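PDB 2EAB: alpha-fucosidase from Bifidobacterium bifidum, which probably hydrolyses alpha-1,2-linked L-fucose from glycans, the chain here being the glycoside hydrolase family 95 catalytic portion of a much longer, probably membrane-anchored protein. Local coordinates for residues W430-A435 with T773-D777; E517-S522 with V818-N822. Residue numbers count along the deposited sequence, not the author numbering.

Contact 1: residues W430-A435 with T773-D777; sequences WPTYSA and TSGVD
Residues 773-777 are a piece of helix 767-780, whereas residues 430-435 form a compact turn in the loop that follows helix 424-428. Thr432 to Ser434 adopt helical backbone angles, and Ala435 N donates to Pro431 O at 2.9 Å, closing the turn. The two segments run in step, with CA atoms 4.2 Å apart for Pro431 and Ser774 and 6.6 Å for Ser434 and Asp777. Pro431 turns its CB toward the helix, 3.6 Å from both Ser774 N and Thr773 CG2. Ser774, in the t rotamer, brings OG to 3.5 Å from Trp430 CB; this hydroxyl also pairs with Asn730, and one water donates to both Ser774 OG (2.9 Å from its O) and Ser434 OG (2.7 Å), bridging the segments. Asp777, m rotamer, reaches Ser434, p rotamer: Ser434 OG donates to Asp777 OD2 at 2.6 Å, while Asp777 OD1 bonds to Tyr376 OH on helix 365-386. Such loop-to-helix packing belongs to the interior of the helical catalytic domain, which has the (alpha/alpha)6 barrel fold of its clan. Across this interface the buried carboxylate is thus met by the Ser434 hydroxyl and not by a cation, while Tyr376 holds its other oxygen.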
# COMPACT_ATOMS: atom_id res chain seq x y z
N TRP A 430 1.90 2.72 -3.52
CA TRP A 430 2.05 3.22 -4.88
C TRP A 430 1.32 4.53 -5.21
O TRP A 430 1.87 5.32 -5.97
CB TRP A 430 1.68 2.17 -5.93
CG TRP A 430 2.69 1.08 -6.11
CD1 TRP A 430 3.97 1.05 -5.64
CD2 TRP A 430 2.49 -0.14 -6.82
NE1 TRP A 430 4.58 -0.14 -6.01
CE2 TRP A 430 3.69 -0.88 -6.74
CE3 TRP A 430 1.41 -0.69 -7.53
CZ2 TRP A 430 3.83 -2.15 -7.33
CZ3 TRP A 430 1.55 -1.94 -8.11
CH2 TRP A 430 2.76 -2.65 -8.01
N PRO A 431 0.09 4.76 -4.70
CA PRO A 431 -0.55 6.05 -5.03
C PRO A 431 -0.23 7.17 -4.05
O PRO A 431 -0.69 8.30 -4.24
CB PRO A 431 -2.04 5.72 -4.94
CG PRO A 431 -2.11 4.69 -3.85
CD PRO A 431 -0.82 3.89 -3.92
N THR A 432 0.53 6.87 -3.01
CA THR A 432 0.63 7.77 -1.87
C THR A 432 1.20 9.13 -2.23
O THR A 432 0.77 10.15 -1.69
CB THR A 432 1.47 7.11 -0.77
OG1 THR A 432 1.08 5.73 -0.64
CG2 THR A 432 1.28 7.82 0.57
N TYR A 433 2.17 9.15 -3.13
CA TYR A 433 2.80 10.41 -3.52
C TYR A 433 2.11 11.07 -4.71
O TYR A 433 1.81 12.27 -4.67
CB TYR A 433 4.28 10.19 -3.80
CG TYR A 433 4.99 9.40 -2.73
CD1 TYR A 433 5.27 9.97 -1.49
CD2 TYR A 433 5.36 8.07 -2.95
CE1 TYR A 433 5.90 9.24 -0.50
CE2 TYR A 433 6.00 7.33 -1.96
CZ TYR A 433 6.27 7.93 -0.75
OH TYR A 433 6.92 7.22 0.24
N SER A 434 1.86 10.30 -5.76
CA SER A 434 1.26 10.84 -6.98
C SER A 434 -0.14 11.38 -6.73
O SER A 434 -0.56 12.35 -7.36
CB SER A 434 1.27 9.81 -8.11
OG SER A 434 0.45 8.71 -7.80
N ALA A 435 -0.86 10.76 -5.78
CA ALA A 435 -2.19 11.22 -5.41
C ALA A 435 -2.18 12.21 -4.24
O ALA A 435 -3.20 12.42 -3.59
CB ALA A 435 -3.13 10.04 -5.14
N THR A 773 -5.93 3.29 -7.71
CA THR A 773 -5.66 4.73 -7.61
C THR A 773 -4.33 5.06 -8.28
O THR A 773 -4.25 6.02 -9.06
CB THR A 773 -5.66 5.17 -6.14
OG1 THR A 773 -6.93 4.85 -5.57
CG2 THR A 773 -5.40 6.66 -6.00
N SER A 774 -3.31 4.26 -8.02
CA SER A 774 -2.01 4.48 -8.64
C SER A 774 -2.09 4.36 -10.16
O SER A 774 -1.52 5.17 -10.88
CB SER A 774 -0.97 3.50 -8.10
OG SER A 774 0.27 3.69 -8.75
N GLY A 775 -2.81 3.34 -10.63
CA GLY A 775 -2.92 3.09 -12.07
C GLY A 775 -3.58 4.23 -12.82
O GLY A 775 -3.13 4.63 -13.90
N VAL A 776 -4.65 4.76 -12.25
CA VAL A 776 -5.30 5.93 -12.83
C VAL A 776 -4.34 7.12 -12.85
O VAL A 776 -4.22 7.82 -13.86
CB VAL A 776 -6.61 6.28 -12.09
CG1 VAL A 776 -7.20 7.58 -12.61
CG2 VAL A 776 -7.63 5.15 -12.26
N ASP A 777 -3.63 7.35 -11.74
CA ASP A 777 -2.62 8.40 -11.72
C ASP A 777 -1.62 8.24 -12.86
O ASP A 777 -1.34 9.20 -13.56
CB ASP A 777 -1.86 8.43 -10.39
CG ASP A 777 -2.65 9.07 -9.26
OD1 ASP A 777 -3.80 9.49 -9.49
OD2 ASP A 777 -2.12 9.16 -8.13
O HOH W 1 1.12 6.48 -9.11

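Contact 2: residues E517-S522 with V818-N822. With EDO (1,2-ethanediol), chain I; EDO (1,2-ethanediol), chain G.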
# COMPACT_ATOMS: atom_id res chain seq x y z
N GLU A 517 10.96 7.17 -2.87
CA GLU A 517 9.97 8.04 -3.51
C GLU A 517 9.50 9.18 -2.62
O GLU A 517 9.13 10.24 -3.11
CB GLU A 517 8.78 7.23 -4.03
CG GLU A 517 9.15 6.31 -5.17
CD GLU A 517 8.05 6.15 -6.19
OE1 GLU A 517 6.86 6.24 -5.82
OE2 GLU A 517 8.38 5.94 -7.38
N ALA A 518 9.53 8.98 -1.30
CA ALA A 518 9.18 10.07 -0.39
C ALA A 518 10.09 11.27 -0.61
O ALA A 518 9.63 12.42 -0.51
CB ALA A 518 9.24 9.61 1.05
N TYR A 519 11.36 11.02 -0.91
CA TYR A 519 12.28 12.08 -1.29
C TYR A 519 12.05 12.57 -2.73
O TYR A 519 12.02 13.78 -2.97
CB TYR A 519 13.74 11.69 -1.08
CG TYR A 519 14.66 12.81 -1.49
CD1 TYR A 519 14.66 14.01 -0.77
CD2 TYR A 519 15.49 12.72 -2.61
CE1 TYR A 519 15.47 15.07 -1.13
CE2 TYR A 519 16.31 13.80 -2.98
CZ TYR A 519 16.29 14.96 -2.23
OH TYR A 519 17.08 16.03 -2.56
N GLU A 520 11.91 11.65 -3.68
CA GLU A 520 11.70 12.03 -5.08
C GLU A 520 10.60 13.06 -5.23
O GLU A 520 10.74 14.04 -5.97
CB GLU A 520 11.26 10.85 -5.92
CG GLU A 520 12.29 9.86 -6.30
CD GLU A 520 11.70 8.78 -7.18
OE1 GLU A 520 10.49 8.49 -7.03
OE2 GLU A 520 12.42 8.21 -8.02
N TYR A 521 9.47 12.81 -4.57
CA TYR A 521 8.29 13.64 -4.74
C TYR A 521 8.27 14.90 -3.86
O TYR A 521 7.44 15.78 -4.07
CB TYR A 521 7.04 12.81 -4.48
CG TYR A 521 6.58 11.88 -5.58
CD1 TYR A 521 5.66 12.31 -6.54
CD2 TYR A 521 7.03 10.56 -5.65
CE1 TYR A 521 5.20 11.46 -7.53
CE2 TYR A 521 6.57 9.70 -6.64
CZ TYR A 521 5.65 10.16 -7.57
OH TYR A 521 5.18 9.32 -8.55
N SER A 522 9.18 14.99 -2.88
CA SER A 522 9.18 16.13 -1.96
C SER A 522 10.39 17.05 -2.06
O SER A 522 10.25 18.27 -1.89
CB SER A 522 9.08 15.64 -0.51
OG SER A 522 10.28 14.98 -0.13
N VAL A 818 0.71 14.86 -8.10
CA VAL A 818 2.07 15.30 -7.82
C VAL A 818 3.04 14.54 -8.71
O VAL A 818 2.93 13.31 -8.87
CB VAL A 818 2.44 15.15 -6.32
CG1 VAL A 818 3.78 15.80 -6.03
CG2 VAL A 818 1.37 15.77 -5.44
N ALA A 819 3.97 15.29 -9.29
CA ALA A 819 5.07 14.74 -10.08
C ALA A 819 6.37 14.81 -9.31
O ALA A 819 6.58 15.69 -8.47
CB ALA A 819 5.20 15.51 -11.39
N ARG A 820 7.25 13.86 -9.62
CA ARG A 820 8.59 13.86 -9.07
C ARG A 820 9.29 15.20 -9.32
O ARG A 820 9.07 15.86 -10.34
CB ARG A 820 9.39 12.68 -9.63
CG ARG A 820 8.88 11.35 -9.09
CD ARG A 820 9.60 10.18 -9.72
NE ARG A 820 9.02 8.88 -9.38
CZ ARG A 820 7.98 8.34 -10.01
NH1 ARG A 820 7.39 8.99 -11.00
NH2 ARG A 820 7.54 7.14 -9.64
N GLY A 821 10.10 15.62 -8.35
CA GLY A 821 10.66 16.98 -8.34
C GLY A 821 9.79 17.94 -7.55
O GLY A 821 10.18 19.09 -7.31
N ASN A 822 8.62 17.46 -7.13
CA ASN A 822 7.65 18.20 -6.33
C ASN A 822 6.97 19.31 -7.12
O ASN A 822 7.15 20.51 -6.86
CB ASN A 822 8.25 18.72 -5.01
CG ASN A 822 7.19 18.98 -3.97
OD1 ASN A 822 5.99 18.99 -4.27
ND2 ASN A 822 7.61 19.19 -2.73
C1 EDO I . 14.66 15.21 -6.22
O1 EDO I . 14.29 13.81 -6.43
C2 EDO I . 13.79 15.45 -4.94
O2 EDO I . 12.57 16.43 -5.62
C1 EDO G . 5.06 4.50 -9.71
O1 EDO G . 5.18 5.63 -10.71
C2 EDO G . 4.34 5.12 -8.45
O2 EDO G . 5.14 6.23 -7.99
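Arg820 lays its CG over the face of the Tyr521 ring in a CH-pi contact, 3.8 Å from the centroid and 12° off the normal. The residue stands at the tight turn of a beta-hairpin, between antiparallel strands 812-819 and 823-830 of the C-terminal domain, and this turn abuts the C-terminal part of helix 507-520 of the catalytic domain. Beyond the ring, the guanidinium enters a salt-bridge network with two glutamates one helical turn apart: Arg820 NH2 meets Glu517 OE2 at 2.7 Å, and Arg820 NE meets Glu520 OE1 at 2.8 Å. Glu520, like Asp690 nearby, binds calcium in another structure of this protein; here that ion is absent and a buffer molecule, TRS, bonds to both glutamates. Ethanediol bridges Glu517, Tyr521 and Arg820, probably a relic of crystallisation. One backbone hydrogen bond joins the segments: Gly821 N donates to Glu520 O at 2.9 Å. Gly821 sits at phi 92°, where a CB would jam against the preceding carbonyl. Val818 adds an apolar contact, its CG1 4.0 Å from Tyr521 CD1. Asn822 ND2 donates to Ser522 O at 2.9 Å, while Ser522 OG turns back to Ala518 O at 2.7 Å.

From the N terminus, the chain passes through the N-terminal beta-sheets before entering the helical catalytic domain, where it reaches 430-435 and then 517-522. Contact 1 closes a loop of 337 residues when the chain returns at 773-777, within the same domain. Contact 2 opens inside that loop and closes beyond it, at 818-822 in the C-terminal beta domain, spanning 295 residues; the two loops therefore cross. Contact 1 is internal to the helical domain, whereas contact 2 spans its border with the C-terminal sheet. Their centres lie about 12 Å apart, and they touch: a probable hydrogen bond joins Ser434 O to Val818 N at 2.9 Å, and Tyr433 CB packs 3.3 Å from Tyr521 CD2.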